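Ribonuclease P protein component 3 (PDB 3WYZ) probably serves as a protein subunit of ribonuclease P, the RNA-based enzyme that cuts the 5' leader from precursor tRNAs. Local coordinates at residues Glu15-Asp20 / Thr176-Ser181; Gly94-Asn99 / Phe115-Pro120; Phe122-Ala127 / Trp163-Lys168; Met129-Gly134 / Tyr169-Phe174; Ile137-Ser142 / Arg157-Thr162. All coordinates share one frame; numbering follows the deposited sequence.

Contact 1: Glu15-Asp20 / Thr176-Ser181; sequences EMDVRD and TSSAES
With CG of Glu15 anti to its backbone N (chi1 173°) and OG1 of Thr176 anti to its own, the two side chains cross at about a right angle. Thr176 OG1 donates to Glu15 OE1, modelled so short that the length is doubtful. Glu15 OE2 accepts twice from one face of its plane: from Ser177 N on the syn side, 3.2 Å away, and from Ser177 OG, standing above the carboxylate. Farther on, Ser178 OG reaches Asp17 OD2 at 2.8 Å, again from above the plane. Arg19 grips that carboxylate side-on through NE and NH2, while its NH1 forms a salt bridge to Glu180 OE2, which lies in the guanidinium plane, 3.3 Å away. Thr37 bonds Asp17 OD1, and Lys39 is a second cation for Glu180. Along the backbones, Arg19 N donates to Ala179 O. The whole polar seam joins the C-terminal end of strand 14-18 to the loop after strand 173-176, linking the two outermost strands of the parallel sheet as expected for closure of a TIM barrel-like fold.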
# COMPACT_ATOMS: atom_id res chain seq x y z
N GLU A 15 6.09 -7.96 3.85
CA GLU A 15 4.68 -7.80 3.47
C GLU A 15 4.14 -6.54 4.14
O GLU A 15 4.00 -6.50 5.35
CB GLU A 15 3.88 -9.04 3.86
CG GLU A 15 2.37 -8.96 3.68
CD GLU A 15 1.94 -8.38 2.34
OE1 GLU A 15 1.86 -7.14 2.24
OE2 GLU A 15 1.63 -9.16 1.41
N MET A 16 3.85 -5.53 3.33
CA MET A 16 3.51 -4.19 3.82
C MET A 16 2.06 -3.99 4.21
O MET A 16 1.74 -3.02 4.88
CB MET A 16 3.86 -3.14 2.76
CG MET A 16 5.35 -2.96 2.52
SD MET A 16 6.20 -2.36 3.98
CE MET A 16 5.74 -0.62 3.97
N ASP A 17 1.17 -4.89 3.79
CA ASP A 17 -0.25 -4.68 3.98
C ASP A 17 -1.03 -5.99 4.05
O ASP A 17 -1.33 -6.61 3.04
CB ASP A 17 -0.76 -3.79 2.84
CG ASP A 17 -2.20 -3.35 3.00
OD1 ASP A 17 -2.75 -3.47 4.11
OD2 ASP A 17 -2.77 -2.86 1.99
N VAL A 18 -1.32 -6.43 5.28
CA VAL A 18 -2.27 -7.51 5.54
C VAL A 18 -3.25 -7.03 6.61
O VAL A 18 -2.86 -6.34 7.55
CB VAL A 18 -1.57 -8.82 5.99
CG1 VAL A 18 -0.77 -9.41 4.85
CG2 VAL A 18 -0.67 -8.59 7.18
N ARG A 19 -4.52 -7.40 6.46
CA ARG A 19 -5.59 -6.79 7.24
C ARG A 19 -6.40 -7.77 8.10
O ARG A 19 -7.41 -7.39 8.68
CB ARG A 19 -6.53 -6.03 6.30
CG ARG A 19 -5.84 -4.90 5.56
CD ARG A 19 -6.55 -4.54 4.26
NE ARG A 19 -5.78 -3.58 3.48
CZ ARG A 19 -6.21 -3.00 2.36
NH1 ARG A 19 -7.42 -3.26 1.89
NH2 ARG A 19 -5.42 -2.14 1.73
N ASP A 20 -5.93 -9.02 8.19
CA ASP A 20 -6.65 -10.09 8.89
C ASP A 20 -5.69 -10.86 9.82
O ASP A 20 -4.52 -11.05 9.49
CB ASP A 20 -7.27 -11.04 7.86
CG ASP A 20 -8.15 -12.11 8.48
OD1 ASP A 20 -9.20 -11.76 9.05
OD2 ASP A 20 -7.80 -13.30 8.38
N THR A 176 2.09 -5.72 -2.67
CA THR A 176 1.45 -6.28 -1.49
C THR A 176 0.16 -7.02 -1.82
O THR A 176 -0.48 -6.74 -2.82
CB THR A 176 1.19 -5.20 -0.42
OG1 THR A 176 0.57 -5.81 0.72
CG2 THR A 176 0.29 -4.08 -0.96
N SER A 177 -0.20 -7.97 -0.97
CA SER A 177 -1.45 -8.70 -1.11
C SER A 177 -2.65 -7.84 -0.72
O SER A 177 -3.72 -7.96 -1.33
CB SER A 177 -1.44 -9.98 -0.27
OG SER A 177 -1.46 -9.68 1.13
N SER A 178 -2.47 -6.98 0.28
CA SER A 178 -3.58 -6.24 0.89
C SER A 178 -4.67 -7.23 1.29
O SER A 178 -5.86 -6.99 1.07
CB SER A 178 -4.13 -5.17 -0.07
OG SER A 178 -3.11 -4.26 -0.45
N ALA A 179 -4.25 -8.35 1.88
CA ALA A 179 -5.13 -9.48 2.15
C ALA A 179 -6.10 -9.18 3.28
O ALA A 179 -5.72 -8.65 4.32
CB ALA A 179 -4.31 -10.72 2.48
N GLU A 180 -7.37 -9.50 3.04
CA GLU A 180 -8.41 -9.38 4.05
C GLU A 180 -8.86 -10.75 4.56
O GLU A 180 -9.75 -10.84 5.40
CB GLU A 180 -9.59 -8.57 3.51
CG GLU A 180 -9.18 -7.14 3.17
CD GLU A 180 -10.35 -6.21 2.88
OE1 GLU A 180 -11.52 -6.63 3.02
OE2 GLU A 180 -10.08 -5.04 2.52
N SER A 181 -8.24 -11.81 4.04
CA SER A 181 -8.44 -13.16 4.56
C SER A 181 -7.18 -13.99 4.32
O SER A 181 -6.33 -13.62 3.51
CB SER A 181 -9.65 -13.83 3.89
OG SER A 181 -9.37 -14.18 2.54

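Contact 2: Gly94-Asn99 / Phe115-Pro120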
# COMPACT_ATOMS: atom_id res chain seq x y z
N GLY A 94 -8.23 5.76 -5.50
CA GLY A 94 -9.48 5.59 -6.24
C GLY A 94 -10.18 6.89 -6.59
O GLY A 94 -10.78 7.01 -7.66
N ASP A 95 -10.12 7.86 -5.68
CA ASP A 95 -10.64 9.19 -5.93
C ASP A 95 -9.46 10.09 -6.26
O ASP A 95 -8.42 10.03 -5.61
CB ASP A 95 -11.40 9.70 -4.69
CG ASP A 95 -12.06 11.06 -4.91
OD1 ASP A 95 -12.15 11.54 -6.06
OD2 ASP A 95 -12.52 11.65 -3.91
N MET A 96 -9.62 10.92 -7.29
CA MET A 96 -8.53 11.76 -7.77
C MET A 96 -8.13 12.86 -6.80
O MET A 96 -6.94 13.19 -6.70
CB MET A 96 -8.86 12.34 -9.14
CG MET A 96 -8.54 11.41 -10.30
SD MET A 96 -6.79 10.98 -10.39
CE MET A 96 -6.60 10.84 -12.17
N ARG A 97 -9.11 13.44 -6.10
CA ARG A 97 -8.83 14.40 -5.03
C ARG A 97 -8.06 13.75 -3.89
O ARG A 97 -7.18 14.37 -3.28
CB ARG A 97 -10.13 14.99 -4.48
CG ARG A 97 -10.85 15.93 -5.44
CD ARG A 97 -12.00 16.65 -4.75
NE ARG A 97 -12.61 17.64 -5.64
CZ ARG A 97 -13.62 18.45 -5.31
NH1 ARG A 97 -14.17 18.40 -4.10
NH2 ARG A 97 -14.10 19.31 -6.21
N ILE A 98 -8.40 12.50 -3.59
CA ILE A 98 -7.75 11.73 -2.53
C ILE A 98 -6.35 11.33 -2.94
O ILE A 98 -5.40 11.50 -2.17
CB ILE A 98 -8.57 10.48 -2.15
CG1 ILE A 98 -9.93 10.90 -1.57
CG2 ILE A 98 -7.81 9.60 -1.16
CD1 ILE A 98 -9.86 11.75 -0.31
N ASN A 99 -6.22 10.80 -4.16
CA ASN A 99 -4.91 10.46 -4.71
C ASN A 99 -3.94 11.63 -4.64
O ASN A 99 -2.79 11.46 -4.24
CB ASN A 99 -5.04 9.99 -6.17
CG ASN A 99 -5.66 8.61 -6.29
OD1 ASN A 99 -6.08 8.02 -5.31
ND2 ASN A 99 -5.74 8.11 -7.52
N PHE A 115 -7.90 1.98 -7.95
CA PHE A 115 -8.96 1.20 -7.30
C PHE A 115 -10.36 1.75 -7.59
O PHE A 115 -10.69 2.87 -7.23
CB PHE A 115 -8.72 1.14 -5.79
CG PHE A 115 -9.71 0.29 -5.04
CD1 PHE A 115 -9.69 -1.09 -5.17
CD2 PHE A 115 -10.66 0.87 -4.21
CE1 PHE A 115 -10.61 -1.88 -4.48
CE2 PHE A 115 -11.58 0.08 -3.52
CZ PHE A 115 -11.55 -1.30 -3.65
N GLY A 116 -11.18 0.94 -8.26
CA GLY A 116 -12.56 1.31 -8.58
C GLY A 116 -12.69 2.37 -9.66
O GLY A 116 -13.60 3.19 -9.62
N ARG A 117 -11.78 2.34 -10.63
CA ARG A 117 -11.76 3.33 -11.71
C ARG A 117 -11.70 2.66 -13.08
O ARG A 117 -11.49 1.44 -13.19
CB ARG A 117 -10.56 4.26 -11.58
CG ARG A 117 -10.46 5.02 -10.26
CD ARG A 117 -9.23 5.92 -10.26
NE ARG A 117 -9.30 6.96 -11.28
CZ ARG A 117 -10.04 8.06 -11.20
NH1 ARG A 117 -10.80 8.30 -10.13
NH2 ARG A 117 -10.03 8.93 -12.19
N LYS A 118 -11.87 3.47 -14.12
CA LYS A 118 -11.67 3.03 -15.50
C LYS A 118 -10.40 3.66 -16.07
O LYS A 118 -10.25 3.76 -17.28
CB LYS A 118 -12.89 3.37 -16.36
CG LYS A 118 -14.13 2.55 -16.03
CD LYS A 118 -15.02 3.25 -15.02
CE LYS A 118 -15.94 4.28 -15.67
NZ LYS A 118 -17.00 3.67 -16.52
N ASP A 119 -9.47 4.04 -15.19
CA ASP A 119 -8.18 4.61 -15.59
C ASP A 119 -7.17 4.48 -14.42
O ASP A 119 -7.56 4.18 -13.29
CB ASP A 119 -8.35 6.08 -16.01
CG ASP A 119 -8.80 6.98 -14.87
OD1 ASP A 119 -8.00 7.25 -13.94
OD2 ASP A 119 -9.96 7.44 -14.92
N PRO A 120 -5.87 4.69 -14.70
CA PRO A 120 -4.82 4.50 -13.68
C PRO A 120 -4.96 5.34 -12.41
O PRO A 120 -4.53 4.90 -11.34
CB PRO A 120 -3.54 4.90 -14.41
CG PRO A 120 -3.83 4.67 -15.84
CD PRO A 120 -5.29 4.98 -16.03
O HOH W 1 -12.08 11.14 -8.95
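Gly94, Arg117 and Met96 carry this surface contact between two loops of the TIM barrel-like fold, one leading from strand 88-92 into helix 96-104, the other following strand 109-111. The backbone of Gly94 lies directly against Phe115, its CA 3.1 Å from Phe115 O. A beta carbon here would collide with that oxygen, and the positive phi (137°) would also jam it against the preceding carbonyl. The Gly94 carbonyl faces Arg117, whose chain passes with CD 3.2 Å from Gly94 O before bending at chi3. NH1 then donates to the same oxygen in a fairly straight bond of 2.8 Å, with the acceptor close to the guanidinium plane. Another part of the rim belongs to Asp119: Arg117 NE and NH2 both converge on its OD1, a side-on salt bridge that would restrict rotation of the guanidinium. Met96 crosses the arginine at about a right angle and lays CG over one guanidinium face, 3.5 Å from Arg117 NH2. Gly94 N in turn donates to Asn99 OD1, while Asn99 ND2 bonds Pro113 O and Gly121 O, so one amide ties the helix start to the second loop. A water accepts from Met96 N at 3.0 Å and, weakly, from Arg117 NH1 at 3.3 Å.

Contact 3: Phe122-Ala127 / Trp163-Lys168; sequences FDHTLA and WQLVKK
Leu165 packs its side chain against the residues leading into helix 124-133 and its first turn, CB and the two methyls meeting different groups of atoms. CB lies 4.0 Å from Phe122 CE2 and 4.1 Å from Ala127 CB. Beyond it, CG is anti to the carbonyl carbon (chi1 -76°), and the chain slides past Phe122 in the opposite direction. One branch, CD1, touches Phe122 CD2 and comes within 3.5 Å of Phe122 O and 3.6 Å of Asp123 CA. The other branch, CD2, sits over the centre of the His124 ring, a CH-pi contact 4.0 Å from the centroid and only 7° off the ring normal. Deeper in, Val166 CG2 meets Phe122 CE2 at 4.0 Å. An alanine in place of Phe122 would probably open a gap beside Leu165 CB and Val166 CG2 where the ring had lain. Asp123 is the N-cap of the helix, its OD1 accepting from Leu126 N. On the outer side, His124 ND1 is hydrogen-bonded to Tyr169 OH, and Lys168 NZ stands 3.8 Å from His124 CE1. No hydrogen bond crosses between the two segments, so they meet through apolar packing, while the nearby lysine would probably make a protonated imidazole less favourable.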
# COMPACT_ATOMS: atom_id res chain seq x y z
N PHE A 122 -3.41 8.06 -12.00
CA PHE A 122 -2.02 8.40 -11.78
C PHE A 122 -1.47 8.90 -13.11
O PHE A 122 -1.73 8.30 -14.15
CB PHE A 122 -1.26 7.15 -11.31
CG PHE A 122 0.01 7.43 -10.57
CD1 PHE A 122 -0.03 7.89 -9.26
CD2 PHE A 122 1.25 7.20 -11.15
CE1 PHE A 122 1.13 8.14 -8.57
CE2 PHE A 122 2.42 7.45 -10.45
CZ PHE A 122 2.36 7.92 -9.16
N ASP A 123 -0.74 10.01 -13.06
CA ASP A 123 -0.24 10.68 -14.26
C ASP A 123 1.10 11.35 -13.99
O ASP A 123 1.63 11.29 -12.88
CB ASP A 123 -1.28 11.70 -14.75
CG ASP A 123 -1.69 12.70 -13.66
OD1 ASP A 123 -1.04 12.75 -12.59
OD2 ASP A 123 -2.68 13.44 -13.89
N HIS A 124 1.67 11.98 -15.02
CA HIS A 124 2.93 12.72 -14.90
C HIS A 124 2.93 13.66 -13.70
O HIS A 124 3.95 13.77 -13.01
CB HIS A 124 3.22 13.50 -16.18
CG HIS A 124 3.61 12.64 -17.34
ND1 HIS A 124 4.91 12.21 -17.55
CD2 HIS A 124 2.88 12.14 -18.37
CE1 HIS A 124 4.95 11.48 -18.65
NE2 HIS A 124 3.74 11.42 -19.16
N THR A 125 1.81 14.34 -13.46
CA THR A 125 1.67 15.29 -12.35
C THR A 125 1.80 14.60 -10.99
O THR A 125 2.62 14.98 -10.17
CB THR A 125 0.32 16.04 -12.42
OG1 THR A 125 0.23 16.77 -13.65
CG2 THR A 125 0.15 17.01 -11.24
N LEU A 126 0.97 13.58 -10.75
CA LEU A 126 0.99 12.86 -9.48
C LEU A 126 2.29 12.08 -9.29
O LEU A 126 2.79 11.97 -8.17
CB LEU A 126 -0.19 11.91 -9.37
CG LEU A 126 -1.57 12.54 -9.23
CD1 LEU A 126 -2.68 11.52 -9.46
CD2 LEU A 126 -1.71 13.18 -7.86
N ALA A 127 2.82 11.55 -10.39
CA ALA A 127 4.07 10.79 -10.34
C ALA A 127 5.21 11.69 -9.88
O ALA A 127 6.02 11.30 -9.04
CB ALA A 127 4.39 10.18 -11.69
N TRP A 163 3.04 1.64 -13.15
CA TRP A 163 4.42 1.18 -13.02
C TRP A 163 5.36 1.99 -13.92
O TRP A 163 6.41 2.42 -13.47
CB TRP A 163 4.54 -0.31 -13.34
CG TRP A 163 5.95 -0.74 -13.66
CD1 TRP A 163 6.39 -1.27 -14.83
CD2 TRP A 163 7.10 -0.62 -12.81
NE1 TRP A 163 7.74 -1.51 -14.76
CE2 TRP A 163 8.20 -1.12 -13.54
CE3 TRP A 163 7.30 -0.14 -11.51
CZ2 TRP A 163 9.50 -1.17 -13.00
CZ3 TRP A 163 8.59 -0.19 -10.98
CH2 TRP A 163 9.68 -0.70 -11.73
N GLN A 164 4.98 2.20 -15.17
CA GLN A 164 5.82 2.92 -16.13
C GLN A 164 6.11 4.35 -15.67
O GLN A 164 7.19 4.87 -15.88
CB GLN A 164 5.14 2.96 -17.51
CG GLN A 164 5.07 1.61 -18.22
CD GLN A 164 4.11 1.61 -19.40
OE1 GLN A 164 4.09 2.54 -20.19
NE2 GLN A 164 3.33 0.55 -19.53
N LEU A 165 5.11 4.97 -15.04
CA LEU A 165 5.24 6.31 -14.47
C LEU A 165 6.11 6.28 -13.21
O LEU A 165 7.05 7.06 -13.09
CB LEU A 165 3.87 6.90 -14.13
CG LEU A 165 3.07 7.42 -15.32
CD1 LEU A 165 1.60 7.63 -14.95
CD2 LEU A 165 3.68 8.71 -15.85
N VAL A 166 5.77 5.39 -12.28
CA VAL A 166 6.55 5.15 -11.07
C VAL A 166 8.03 4.94 -11.39
O VAL A 166 8.91 5.52 -10.74
CB VAL A 166 6.01 3.91 -10.30
CG1 VAL A 166 7.04 3.35 -9.34
CG2 VAL A 166 4.72 4.26 -9.55
N LYS A 167 8.30 4.11 -12.39
CA LYS A 167 9.66 3.79 -12.78
C LYS A 167 10.40 5.01 -13.35
O LYS A 167 11.57 5.24 -13.01
CB LYS A 167 9.67 2.65 -13.79
CG LYS A 167 11.04 2.03 -14.03
CD LYS A 167 11.49 2.25 -15.46
CE LYS A 167 12.64 1.31 -15.83
NZ LYS A 167 12.71 1.10 -17.31
N LYS A 168 9.72 5.78 -14.19
CA LYS A 168 10.31 6.95 -14.83
C LYS A 168 10.62 8.05 -13.82
O LYS A 168 11.69 8.66 -13.86
CB LYS A 168 9.38 7.50 -15.92
CG LYS A 168 10.07 8.47 -16.87
CD LYS A 168 9.09 9.12 -17.83
CE LYS A 168 8.61 8.16 -18.91
NZ LYS A 168 7.25 8.53 -19.41

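Contact 4: Met129-Gly134 / Tyr169-Phe174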
# COMPACT_ATOMS: atom_id res chain seq x y z
N MET A 129 4.97 14.62 -8.14
CA MET A 129 4.78 15.01 -6.75
C MET A 129 5.11 13.88 -5.78
O MET A 129 5.66 14.13 -4.70
CB MET A 129 3.36 15.49 -6.49
CG MET A 129 3.02 16.82 -7.13
SD MET A 129 1.43 17.46 -6.54
CE MET A 129 0.30 16.31 -7.31
N ALA A 130 4.79 12.65 -6.16
CA ALA A 130 5.09 11.49 -5.31
C ALA A 130 6.60 11.29 -5.10
O ALA A 130 7.05 10.93 -4.01
CB ALA A 130 4.48 10.23 -5.90
N ALA A 131 7.38 11.54 -6.14
CA ALA A 131 8.83 11.41 -6.06
C ALA A 131 9.43 12.53 -5.20
O ALA A 131 10.27 12.27 -4.34
CB ALA A 131 9.44 11.42 -7.45
N ARG A 132 8.96 13.76 -5.41
CA ARG A 132 9.44 14.91 -4.64
C ARG A 132 8.96 14.90 -3.19
O ARG A 132 9.59 15.51 -2.34
CB ARG A 132 9.04 16.23 -5.29
CG ARG A 132 9.43 16.39 -6.76
CD ARG A 132 10.89 16.06 -7.01
NE ARG A 132 11.80 16.96 -6.30
CZ ARG A 132 13.13 16.92 -6.42
NH1 ARG A 132 13.69 16.02 -7.22
NH2 ARG A 132 13.89 17.77 -5.74
N ARG A 133 7.83 14.23 -2.92
CA ARG A 133 7.32 14.08 -1.55
C ARG A 133 7.72 12.75 -0.91
O ARG A 133 7.43 12.52 0.26
CB ARG A 133 5.79 14.20 -1.53
CG ARG A 133 5.22 15.50 -2.07
CD ARG A 133 5.44 16.69 -1.15
NE ARG A 133 4.42 17.72 -1.38
CZ ARG A 133 4.34 18.51 -2.46
NH1 ARG A 133 5.21 18.40 -3.47
NH2 ARG A 133 3.37 19.41 -2.55
N GLY A 134 8.37 11.87 -1.68
CA GLY A 134 8.79 10.56 -1.17
C GLY A 134 7.65 9.60 -0.83
O GLY A 134 7.82 8.72 0.00
N TYR A 169 9.69 8.31 -12.91
CA TYR A 169 9.85 9.36 -11.91
C TYR A 169 10.58 8.89 -10.64
O TYR A 169 10.73 9.65 -9.69
CB TYR A 169 8.48 9.95 -11.56
CG TYR A 169 7.97 10.88 -12.63
CD1 TYR A 169 7.21 10.40 -13.69
CD2 TYR A 169 8.25 12.25 -12.58
CE1 TYR A 169 6.74 11.25 -14.67
CE2 TYR A 169 7.79 13.10 -13.57
CZ TYR A 169 7.03 12.60 -14.61
OH TYR A 169 6.57 13.45 -15.58
N ARG A 170 11.02 7.63 -10.63
CA ARG A 170 11.75 7.07 -9.49
C ARG A 170 10.96 7.21 -8.20
O ARG A 170 11.48 7.66 -7.18
CB ARG A 170 13.15 7.71 -9.38
CG ARG A 170 13.92 7.73 -10.69
CD ARG A 170 15.43 7.70 -10.48
NE ARG A 170 15.91 6.38 -10.06
CZ ARG A 170 17.20 6.04 -9.89
NH1 ARG A 170 18.17 6.92 -10.12
NH2 ARG A 170 17.51 4.81 -9.51
N VAL A 171 9.68 6.83 -8.25
CA VAL A 171 8.81 6.91 -7.08
C VAL A 171 8.99 5.62 -6.29
O VAL A 171 9.09 4.55 -6.89
CB VAL A 171 7.32 7.04 -7.47
CG1 VAL A 171 6.45 7.20 -6.23
CG2 VAL A 171 7.11 8.21 -8.42
N PRO A 172 9.06 5.71 -4.95
CA PRO A 172 9.13 4.46 -4.18
C PRO A 172 7.88 3.61 -4.39
O PRO A 172 6.82 4.16 -4.69
CB PRO A 172 9.22 4.94 -2.72
CG PRO A 172 9.69 6.36 -2.80
CD PRO A 172 9.14 6.90 -4.08
N ARG A 173 8.01 2.30 -4.25
CA ARG A 173 6.87 1.40 -4.44
C ARG A 173 7.08 0.07 -3.76
O ARG A 173 8.19 -0.30 -3.40
CB ARG A 173 6.60 1.18 -5.93
CG ARG A 173 7.71 0.46 -6.69
CD ARG A 173 8.87 1.39 -6.97
NE ARG A 173 9.89 0.78 -7.81
CZ ARG A 173 10.88 1.45 -8.41
NH1 ARG A 173 10.99 2.77 -8.28
NH2 ARG A 173 11.75 0.77 -9.15
N PHE A 174 5.98 -0.65 -3.58
CA PHE A 174 6.03 -2.02 -3.10
C PHE A 174 4.86 -2.82 -3.63
O PHE A 174 3.82 -2.25 -3.98
CB PHE A 174 6.05 -2.05 -1.57
CG PHE A 174 4.92 -1.30 -0.92
CD1 PHE A 174 3.71 -1.92 -0.68
CD2 PHE A 174 5.08 0.02 -0.52
CE1 PHE A 174 2.67 -1.24 -0.07
CE2 PHE A 174 4.05 0.71 0.09
CZ PHE A 174 2.84 0.08 0.31
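Ala130 and Ala131 give the tight half of this contact, their small side chains letting the turn after helix 149-168 come close to helix 124-133. Ala130 CB packs on Val171 CG1 at 3.6 Å. With CG1 anti to the backbone N (chi1 -177°), the valine turns its other methyl, CG2, to Ala131, 4.0 Å from Ala131 N. Closest of all is Ala131 CB, 3.1 Å from Tyr169 O. Both helices finish here in Schellman motifs: Gly134, with positive phi, ends helix 124-133, and Arg170, also at positive phi, ends helix 149-168 and turns the chain toward strand 173-176. Val171 is buried, covered further by Ile137 and Val166, and its carbonyl receives a bond of 3.0 Å from Arg173 NH1. The side nearer solvent is looser. There Pro172 CG approaches exposed Gly134 only through the glycine carbonyl, at 4.1 Å from Gly134 O, and the proline also touches Ala136 and Tyr212.

Contact 5: Ile137-Ser142 / Arg157-Thr162; sequences IGFSLS and RFMMKT
Phe139 and Thr162 slide past each other in opposite directions, Thr162 CG2 lying 4.0 Å from Phe139 CZ. The same methyl touches Ile137 CG2 at 4.1 Å. Met159 adds two contacts: its carbonyl O comes to the edge of the Phe139 ring, 3.7 Å from CE2, and its chain, extended beyond CG, carries CE to 3.1 Å from Ser140 O. Thr162 is set by its own helix, with OG1 donating to Phe158 O at 3.0 Å from the face opposite Thr162 N. An alanine in place of Thr162 would probably open a gap beside Phe139 CZ and Ile137 CG2 and cost Phe158 O its hydroxyl partner. One shell out, Trp114 meets both Phe139 and Met159, while Ser140 OG bonds Ser112 OG. The axes of strand segment 137-140 and helix segment 157-162 run nearly antiparallel (155°), 10.5 Å apart at closest approach. The helix thus packs on a strand lying between strands 109-111 and 173-176, and belongs to the beta-alpha-beta crossover that links 136-140 to 173-176.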
# COMPACT_ATOMS: atom_id res chain seq x y z
N ILE A 137 4.09 4.08 -3.80
CA ILE A 137 2.89 3.53 -4.43
C ILE A 137 2.76 2.06 -4.07
O ILE A 137 3.68 1.28 -4.32
CB ILE A 137 2.92 3.68 -5.96
CG1 ILE A 137 3.02 5.16 -6.34
CG2 ILE A 137 1.67 3.07 -6.59
CD1 ILE A 137 1.82 6.00 -5.95
N GLY A 138 1.61 1.69 -3.52
CA GLY A 138 1.29 0.31 -3.18
C GLY A 138 0.54 -0.42 -4.28
O GLY A 138 -0.60 -0.09 -4.60
N PHE A 139 1.19 -1.43 -4.86
CA PHE A 139 0.57 -2.28 -5.87
C PHE A 139 -0.09 -3.48 -5.20
O PHE A 139 0.57 -4.49 -4.94
CB PHE A 139 1.62 -2.76 -6.88
CG PHE A 139 2.13 -1.68 -7.77
CD1 PHE A 139 3.21 -0.91 -7.39
CD2 PHE A 139 1.53 -1.42 -8.99
CE1 PHE A 139 3.69 0.09 -8.21
CE2 PHE A 139 2.00 -0.42 -9.82
CZ PHE A 139 3.08 0.34 -9.43
N SER A 140 -1.39 -3.36 -4.94
CA SER A 140 -2.15 -4.40 -4.25
C SER A 140 -2.54 -5.51 -5.21
O SER A 140 -2.99 -5.24 -6.31
CB SER A 140 -3.40 -3.81 -3.58
OG SER A 140 -4.36 -3.43 -4.56
N LEU A 141 -2.37 -6.75 -4.78
CA LEU A 141 -2.83 -7.91 -5.54
C LEU A 141 -4.33 -8.19 -5.33
O LEU A 141 -4.94 -8.87 -6.14
CB LEU A 141 -1.99 -9.13 -5.15
CG LEU A 141 -2.34 -10.50 -5.74
CD1 LEU A 141 -2.37 -10.51 -7.26
CD2 LEU A 141 -1.36 -11.53 -5.22
N SER A 142 -4.90 -7.65 -4.25
CA SER A 142 -6.27 -7.96 -3.83
C SER A 142 -7.35 -7.83 -4.92
O SER A 142 -8.16 -8.74 -5.08
CB SER A 142 -6.67 -7.09 -2.62
OG SER A 142 -7.76 -7.67 -1.94
N ARG A 157 -3.81 -3.47 -16.93
CA ARG A 157 -3.45 -2.31 -17.76
C ARG A 157 -3.14 -1.08 -16.91
O ARG A 157 -2.16 -0.38 -17.17
CB ARG A 157 -4.55 -1.98 -18.79
CG ARG A 157 -4.55 -2.90 -20.00
CD ARG A 157 -5.41 -2.40 -21.16
NE ARG A 157 -6.72 -1.86 -20.76
CZ ARG A 157 -6.99 -0.58 -20.53
NH1 ARG A 157 -8.22 -0.22 -20.18
NH2 ARG A 157 -6.05 0.36 -20.64
N PHE A 158 -3.96 -0.83 -15.89
CA PHE A 158 -3.78 0.33 -15.02
C PHE A 158 -2.50 0.21 -14.21
O PHE A 158 -1.79 1.20 -14.00
CB PHE A 158 -4.97 0.52 -14.06
CG PHE A 158 -6.31 0.62 -14.75
CD1 PHE A 158 -6.43 1.18 -16.01
CD2 PHE A 158 -7.45 0.15 -14.12
CE1 PHE A 158 -7.67 1.27 -16.63
CE2 PHE A 158 -8.68 0.23 -14.73
CZ PHE A 158 -8.80 0.79 -15.98
N MET A 159 -2.22 -1.00 -13.74
CA MET A 159 -0.99 -1.27 -13.00
C MET A 159 0.24 -1.10 -13.88
O MET A 159 1.27 -0.62 -13.40
CB MET A 159 -1.02 -2.69 -12.43
CG MET A 159 -1.98 -2.85 -11.27
SD MET A 159 -1.93 -4.52 -10.61
CE MET A 159 -3.17 -4.42 -9.33
N MET A 160 0.14 -1.49 -15.15
CA MET A 160 1.21 -1.27 -16.12
C MET A 160 1.47 0.22 -16.35
O MET A 160 2.62 0.64 -16.38
CB MET A 160 0.89 -1.95 -17.45
CG MET A 160 0.98 -3.47 -17.40
SD MET A 160 0.35 -4.25 -18.90
CE MET A 160 0.11 -5.95 -18.36
N LYS A 161 0.41 1.01 -16.50
CA LYS A 161 0.55 2.46 -16.72
C LYS A 161 1.18 3.13 -15.50
O LYS A 161 2.06 3.99 -15.64
CB LYS A 161 -0.81 3.12 -17.02
CG LYS A 161 -1.46 2.69 -18.32
CD LYS A 161 -2.25 3.82 -18.97
CE LYS A 161 -3.31 3.32 -19.95
NZ LYS A 161 -3.73 4.36 -20.93
N THR A 162 0.72 2.75 -14.31
CA THR A 162 1.25 3.30 -13.07
C THR A 162 2.70 2.89 -12.85
O THR A 162 3.52 3.70 -12.41
CB THR A 162 0.40 2.86 -11.87
OG1 THR A 162 -0.96 3.27 -12.05
CG2 THR A 162 0.93 3.45 -10.59

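How the contacts relate
From the N terminus, strand 14-18 opens the longest loop, which contact 1 closes only after strand 173-176, so contacts 2 to 5 are all nested within it. Contact 2 closes first, a short loop joining the turns that follow strands 88-92 and 109-111. Contacts 3 and 4 both open after contact 2 has closed, and they cross one another: both start on helix 124-133, one ending on helix 149-168 and the other in the turn beyond it, with centres about 8 Å apart. Contact 5, strand 136-140 on helix 149-168, is nested inside both. Neighbouring strands couple contacts 4 and 5 through Pro172 O to Ile137 N, and Phe158 touches the loop of contact 2.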